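Local coordinates for protein transcobalamin-1 (Homo sapiens, PDB 4KKI) that binds vitamin B12 with femtomolar affinity and protects it from the acidic environment of the stomach, at residues Val185-Lys199 with Ser243-Tyr257. Numbering follows the deposited sequence.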
loop_
_atom_site.group_PDB
_atom_site.type_symbol
_atom_site.label_atom_id
_atom_site.label_comp_id
_atom_site.label_asym_id
_atom_site.label_seq_id
_atom_site.Cartn_x
_atom_site.Cartn_y
_atom_site.Cartn_z
ATOM N N VAL A 185 5.583 0.346 -8.424
ATOM C CA VAL A 185 6.225 -0.795 -7.800
ATOM C C VAL A 185 5.287 -1.484 -6.822
ATOM O O VAL A 185 5.197 -2.697 -6.796
ATOM C CB VAL A 185 7.507 -0.361 -7.072
ATOM C CG1 VAL A 185 8.120 -1.517 -6.303
ATOM C CG2 VAL A 185 8.497 0.211 -8.065
ATOM N N ASP A 186 4.583 -0.691 -6.030
ATOM C CA ASP A 186 3.641 -1.214 -5.042
ATOM C C ASP A 186 2.591 -2.086 -5.720
ATOM O O ASP A 186 2.310 -3.202 -5.282
ATOM C CB ASP A 186 2.943 -0.065 -4.311
ATOM C CG ASP A 186 3.904 1.024 -3.869
ATOM O OD1 ASP A 186 4.394 1.771 -4.743
ATOM O OD2 ASP A 186 4.157 1.144 -2.651
ATOM N N THR A 187 2.019 -1.559 -6.794
ATOM C CA THR A 187 1.008 -2.264 -7.565
ATOM C C THR A 187 1.578 -3.536 -8.185
ATOM O O THR A 187 0.983 -4.609 -8.077
ATOM C CB THR A 187 0.449 -1.356 -8.671
ATOM O OG1 THR A 187 -0.067 -0.156 -8.082
ATOM C CG2 THR A 187 -0.655 -2.059 -9.431
ATOM N N GLY A 188 2.735 -3.408 -8.828
ATOM C CA GLY A 188 3.410 -4.548 -9.422
ATOM C C GLY A 188 3.747 -5.621 -8.400
ATOM O O GLY A 188 3.605 -6.813 -8.671
ATOM N N ALA A 189 4.182 -5.195 -7.219
ATOM C CA ALA A 189 4.555 -6.125 -6.161
ATOM C C ALA A 189 3.344 -6.893 -5.651
ATOM O O ALA A 189 3.395 -8.115 -5.495
ATOM C CB ALA A 189 5.243 -5.390 -5.014
ATOM N N MET A 190 2.252 -6.179 -5.393
ATOM C CA MET A 190 1.043 -6.825 -4.898
ATOM C C MET A 190 0.456 -7.753 -5.959
ATOM O O MET A 190 -0.086 -8.813 -5.637
ATOM C CB MET A 190 0.007 -5.794 -4.441
ATOM C CG MET A 190 -1.113 -6.392 -3.584
ATOM S SD MET A 190 -0.501 -7.175 -2.071
ATOM C CE MET A 190 0.186 -5.762 -1.209
ATOM N N ALA A 191 0.579 -7.358 -7.224
ATOM C CA ALA A 191 0.130 -8.197 -8.332
ATOM C C ALA A 191 0.930 -9.494 -8.377
ATOM O O ALA A 191 0.367 -10.574 -8.553
ATOM C CB ALA A 191 0.248 -7.449 -9.653
ATOM N N VAL A 192 2.244 -9.382 -8.209
ATOM C CA VAL A 192 3.113 -10.552 -8.160
ATOM C C VAL A 192 2.709 -11.505 -7.038
ATOM O O VAL A 192 2.670 -12.720 -7.233
ATOM C CB VAL A 192 4.592 -10.150 -7.996
ATOM C CG1 VAL A 192 5.434 -11.344 -7.573
ATOM C CG2 VAL A 192 5.118 -9.552 -9.293
ATOM N N LEU A 193 2.396 -10.953 -5.869
ATOM C CA LEU A 193 1.983 -11.776 -4.734
ATOM C C LEU A 193 0.668 -12.481 -5.041
ATOM O O LEU A 193 0.483 -13.651 -4.699
ATOM C CB LEU A 193 1.843 -10.926 -3.468
ATOM C CG LEU A 193 3.137 -10.363 -2.878
ATOM C CD1 LEU A 193 2.827 -9.374 -1.770
ATOM C CD2 LEU A 193 4.020 -11.487 -2.359
ATOM N N ALA A 194 -0.237 -11.761 -5.696
ATOM C CA ALA A 194 -1.538 -12.307 -6.064
ATOM C C ALA A 194 -1.405 -13.385 -7.133
ATOM O O ALA A 194 -1.955 -14.477 -6.996
ATOM C CB ALA A 194 -2.462 -11.194 -6.542
ATOM N N LEU A 195 -0.670 -13.072 -8.197
ATOM C CA LEU A 195 -0.469 -14.010 -9.295
ATOM C C LEU A 195 0.243 -15.274 -8.824
ATOM O O LEU A 195 -0.028 -16.372 -9.313
ATOM C CB LEU A 195 0.318 -13.349 -10.432
ATOM C CG LEU A 195 -0.376 -12.192 -11.159
ATOM C CD1 LEU A 195 0.567 -11.515 -12.147
ATOM C CD2 LEU A 195 -1.635 -12.675 -11.864
ATOM N N THR A 196 1.149 -15.111 -7.866
ATOM C CA THR A 196 1.908 -16.237 -7.337
ATOM C C THR A 196 1.004 -17.164 -6.536
ATOM O O THR A 196 1.179 -18.384 -6.545
ATOM C CB THR A 196 3.074 -15.756 -6.457
ATOM O OG1 THR A 196 3.890 -14.844 -7.205
ATOM C CG2 THR A 196 3.923 -16.929 -6.002
ATOM N N CYS A 197 0.029 -16.580 -5.846
ATOM C CA CYS A 197 -0.935 -17.371 -5.094
ATOM C C CYS A 197 -1.769 -18.230 -6.038
ATOM O O CYS A 197 -2.001 -19.408 -5.772
ATOM C CB CYS A 197 -1.842 -16.474 -4.249
ATOM S SG CYS A 197 -3.096 -17.383 -3.306
ATOM N N VAL A 198 -2.220 -17.633 -7.138
ATOM C CA VAL A 198 -2.994 -18.357 -8.143
ATOM C C VAL A 198 -2.168 -19.494 -8.741
ATOM O O VAL A 198 -2.684 -20.585 -8.984
ATOM C CB VAL A 198 -3.474 -17.422 -9.266
ATOM C CG1 VAL A 198 -4.315 -18.189 -10.278
ATOM C CG2 VAL A 198 -4.265 -16.264 -8.685
ATOM N N LYS A 199 -0.884 -19.229 -8.967
ATOM C CA LYS A 199 0.038 -20.247 -9.461
ATOM C C LYS A 199 0.094 -21.448 -8.519
ATOM O O LYS A 199 -0.064 -22.589 -8.951
ATOM C CB LYS A 199 1.438 -19.656 -9.662
ATOM C CG LYS A 199 1.576 -18.793 -10.913
ATOM C CD LYS A 199 2.662 -17.732 -10.764
ATOM C CE LYS A 199 4.024 -18.344 -10.477
ATOM N NZ LYS A 199 5.081 -17.303 -10.309
ATOM N N SER A 243 7.841 1.648 -0.997
ATOM C CA SER A 243 7.427 0.560 -1.879
ATOM C C SER A 243 8.377 -0.625 -1.750
ATOM O O SER A 243 8.122 -1.698 -2.290
ATOM C CB SER A 243 7.378 1.027 -3.335
ATOM O OG SER A 243 8.669 1.382 -3.805
ATOM N N THR A 244 9.472 -0.423 -1.026
ATOM C CA THR A 244 10.521 -1.432 -0.931
ATOM C C THR A 244 10.090 -2.681 -0.164
ATOM O O THR A 244 10.406 -3.805 -0.563
ATOM C CB THR A 244 11.785 -0.848 -0.286
ATOM O OG1 THR A 244 12.300 0.202 -1.117
ATOM C CG2 THR A 244 12.845 -1.917 -0.128
ATOM N N GLY A 245 9.363 -2.480 0.929
ATOM C CA GLY A 245 8.948 -3.573 1.793
ATOM C C GLY A 245 8.137 -4.632 1.074
ATOM O O GLY A 245 8.427 -5.824 1.172
ATOM N N GLU A 246 7.121 -4.199 0.338
ATOM C CA GLU A 246 6.278 -5.133 -0.392
ATOM C C GLU A 246 6.942 -5.593 -1.688
ATOM O O GLU A 246 6.629 -6.665 -2.204
ATOM C CB GLU A 246 4.888 -4.538 -0.628
ATOM C CG GLU A 246 4.151 -4.242 0.678
ATOM C CD GLU A 246 2.696 -3.853 0.483
ATOM O OE1 GLU A 246 2.371 -3.221 -0.544
ATOM O OE2 GLU A 246 1.874 -4.185 1.365
ATOM N N ALA A 247 7.878 -4.799 -2.199
ATOM C CA ALA A 247 8.675 -5.234 -3.340
ATOM C C ALA A 247 9.541 -6.426 -2.936
ATOM O O ALA A 247 9.684 -7.382 -3.698
ATOM C CB ALA A 247 9.530 -4.097 -3.875
ATOM N N MET A 248 10.104 -6.365 -1.730
ATOM C CA MET A 248 10.882 -7.474 -1.184
ATOM C C MET A 248 10.041 -8.748 -1.086
ATOM O O MET A 248 10.509 -9.830 -1.439
ATOM C CB MET A 248 11.466 -7.119 0.190
ATOM C CG MET A 248 12.510 -6.004 0.177
ATOM S SD MET A 248 13.068 -5.527 1.830
ATOM C CE MET A 248 13.889 -7.027 2.364
ATOM N N GLN A 249 8.802 -8.613 -0.614
ATOM C CA GLN A 249 7.881 -9.746 -0.545
ATOM C C GLN A 249 7.711 -10.387 -1.914
ATOM O O GLN A 249 7.807 -11.607 -2.057
ATOM C CB GLN A 249 6.504 -9.315 -0.033
ATOM C CG GLN A 249 6.449 -8.932 1.430
ATOM C CD GLN A 249 5.023 -8.782 1.923
ATOM O OE1 GLN A 249 4.145 -9.567 1.560
ATOM N NE2 GLN A 249 4.780 -7.765 2.742
ATOM N N ALA A 250 7.452 -9.552 -2.915
ATOM C CA ALA A 250 7.266 -10.022 -4.284
ATOM C C ALA A 250 8.498 -10.766 -4.794
ATOM O O ALA A 250 8.379 -11.806 -5.438
ATOM C CB ALA A 250 6.925 -8.859 -5.200
ATOM N N LEU A 251 9.680 -10.233 -4.495
ATOM C CA LEU A 251 10.926 -10.865 -4.917
ATOM C C LEU A 251 11.233 -12.120 -4.099
ATOM O O LEU A 251 11.872 -13.049 -4.597
ATOM C CB LEU A 251 12.095 -9.875 -4.840
ATOM C CG LEU A 251 12.028 -8.665 -5.778
ATOM C CD1 LEU A 251 13.250 -7.781 -5.598
ATOM C CD2 LEU A 251 11.892 -9.102 -7.232
ATOM N N PHE A 252 10.777 -12.139 -2.847
ATOM C CA PHE A 252 10.925 -13.312 -1.985
ATOM C C PHE A 252 10.299 -14.552 -2.615
ATOM O O PHE A 252 10.869 -15.639 -2.561
ATOM C CB PHE A 252 10.267 -13.078 -0.618
ATOM C CG PHE A 252 11.100 -12.268 0.337
ATOM C CD1 PHE A 252 12.355 -11.807 -0.026
ATOM C CD2 PHE A 252 10.627 -11.982 1.607
ATOM C CE1 PHE A 252 13.117 -11.067 0.858
ATOM C CE2 PHE A 252 11.386 -11.246 2.497
ATOM C CZ PHE A 252 12.634 -10.787 2.122
ATOM N N VAL A 253 9.123 -14.380 -3.212
ATOM C CA VAL A 253 8.355 -15.511 -3.719
ATOM C C VAL A 253 8.554 -15.748 -5.214
ATOM O O VAL A 253 7.942 -16.649 -5.789
ATOM C CB VAL A 253 6.847 -15.333 -3.439
ATOM C CG1 VAL A 253 6.614 -15.058 -1.959
ATOM C CG2 VAL A 253 6.273 -14.211 -4.292
ATOM N N SER A 254 9.410 -14.947 -5.841
ATOM C CA SER A 254 9.602 -15.039 -7.286
ATOM C C SER A 254 11.070 -15.187 -7.696
ATOM O O SER A 254 11.525 -14.555 -8.651
ATOM C CB SER A 254 8.954 -13.841 -7.990
ATOM O OG SER A 254 9.485 -12.614 -7.522
ATOM N N SER A 255 11.797 -16.042 -6.989
ATOM C CA SER A 255 13.205 -16.290 -7.276
ATOM C C SER A 255 13.414 -17.014 -8.600
ATOM O O SER A 255 14.533 -17.167 -9.060
ATOM C CB SER A 255 13.844 -17.095 -6.151
ATOM O OG SER A 255 12.999 -17.150 -5.023
ATOM N N ASP A 256 12.325 -17.449 -9.209
ATOM C CA ASP A 256 12.369 -18.130 -10.493
ATOM C C ASP A 256 12.798 -17.196 -11.612
ATOM O O ASP A 256 13.258 -17.643 -12.662
ATOM C CB ASP A 256 10.984 -18.681 -10.829
ATOM C CG ASP A 256 10.633 -19.913 -10.026
ATOM O OD1 ASP A 256 11.435 -20.315 -9.154
ATOM O OD2 ASP A 256 9.549 -20.474 -10.272
ATOM N N TYR A 257 12.642 -15.897 -11.387
ATOM C CA TYR A 257 12.753 -14.937 -12.474
ATOM C C TYR A 257 13.915 -13.964 -12.323
ATOM O O TYR A 257 13.971 -12.949 -13.015
ATOM C CB TYR A 257 11.435 -14.177 -12.626
ATOM C CG TYR A 257 10.221 -15.079 -12.607
ATOM C CD1 TYR A 257 9.809 -15.747 -13.752
ATOM C CD2 TYR A 257 9.489 -15.268 -11.441
ATOM C CE1 TYR A 257 8.700 -16.573 -13.740
ATOM C CE2 TYR A 257 8.380 -16.094 -11.418
ATOM C CZ TYR A 257 7.989 -16.743 -12.569
ATOM O OH TYR A 257 6.887 -17.565 -12.553
HETATM O O HOH W 1 4.450 -1.224 -1.162
HETATM O O HOH W 2 6.269 -15.603 -8.426
#
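Ala189 and Ala250 touch through their CB atoms, 3.9 Å apart; the backbones come nearest at Ala189 and Ala247. Small residues let the axes approach to 8.2 Å, with the chains pointing roughly the same way at 32°. Ala189 CB also rests on the backbone O of Glu246, at 3.4 Å. Val192 turns CG1 toward Ala250, because that methyl lies anti to the backbone N (chi1 165°). The CD2 branch of Leu193 packs against Val253 CG2, while its CD1 lies 3.6 Å from Gln249 OE1, an oxygen that accepts a hydrogen bond from Phe299 N. The bent chain of Met190 brings its methyl CE against the carboxylate of Glu246. Asp186 OD2 lies against Ser243 CB (3.3 Å), a van der Waals contact.

Polar links lie at both ends. Lys199 NZ donates to Tyr257 OH at 2.9 Å, approaching near the ring plane at its edge. A water joins this lysine to Thr196 OG1 and, by a longer bond, to Val253 O. At the other end Asp186 OD2 hydrogen-bonds to cyanocobalamin. A second water lies between OD2 and Glu246 OE1, which is also hydrogen-bonded to Tyr145 OH.

The pair belongs to the alpha6-alpha6 barrel, and its N-terminal ends face the bound cyanocobalamin. Helix 144-156 packs on Met190, helix 213-229 on Val192 and Tyr257, and helix 265-277 on Met248 and Phe252. A disulfide ties Cys197 to Cys155.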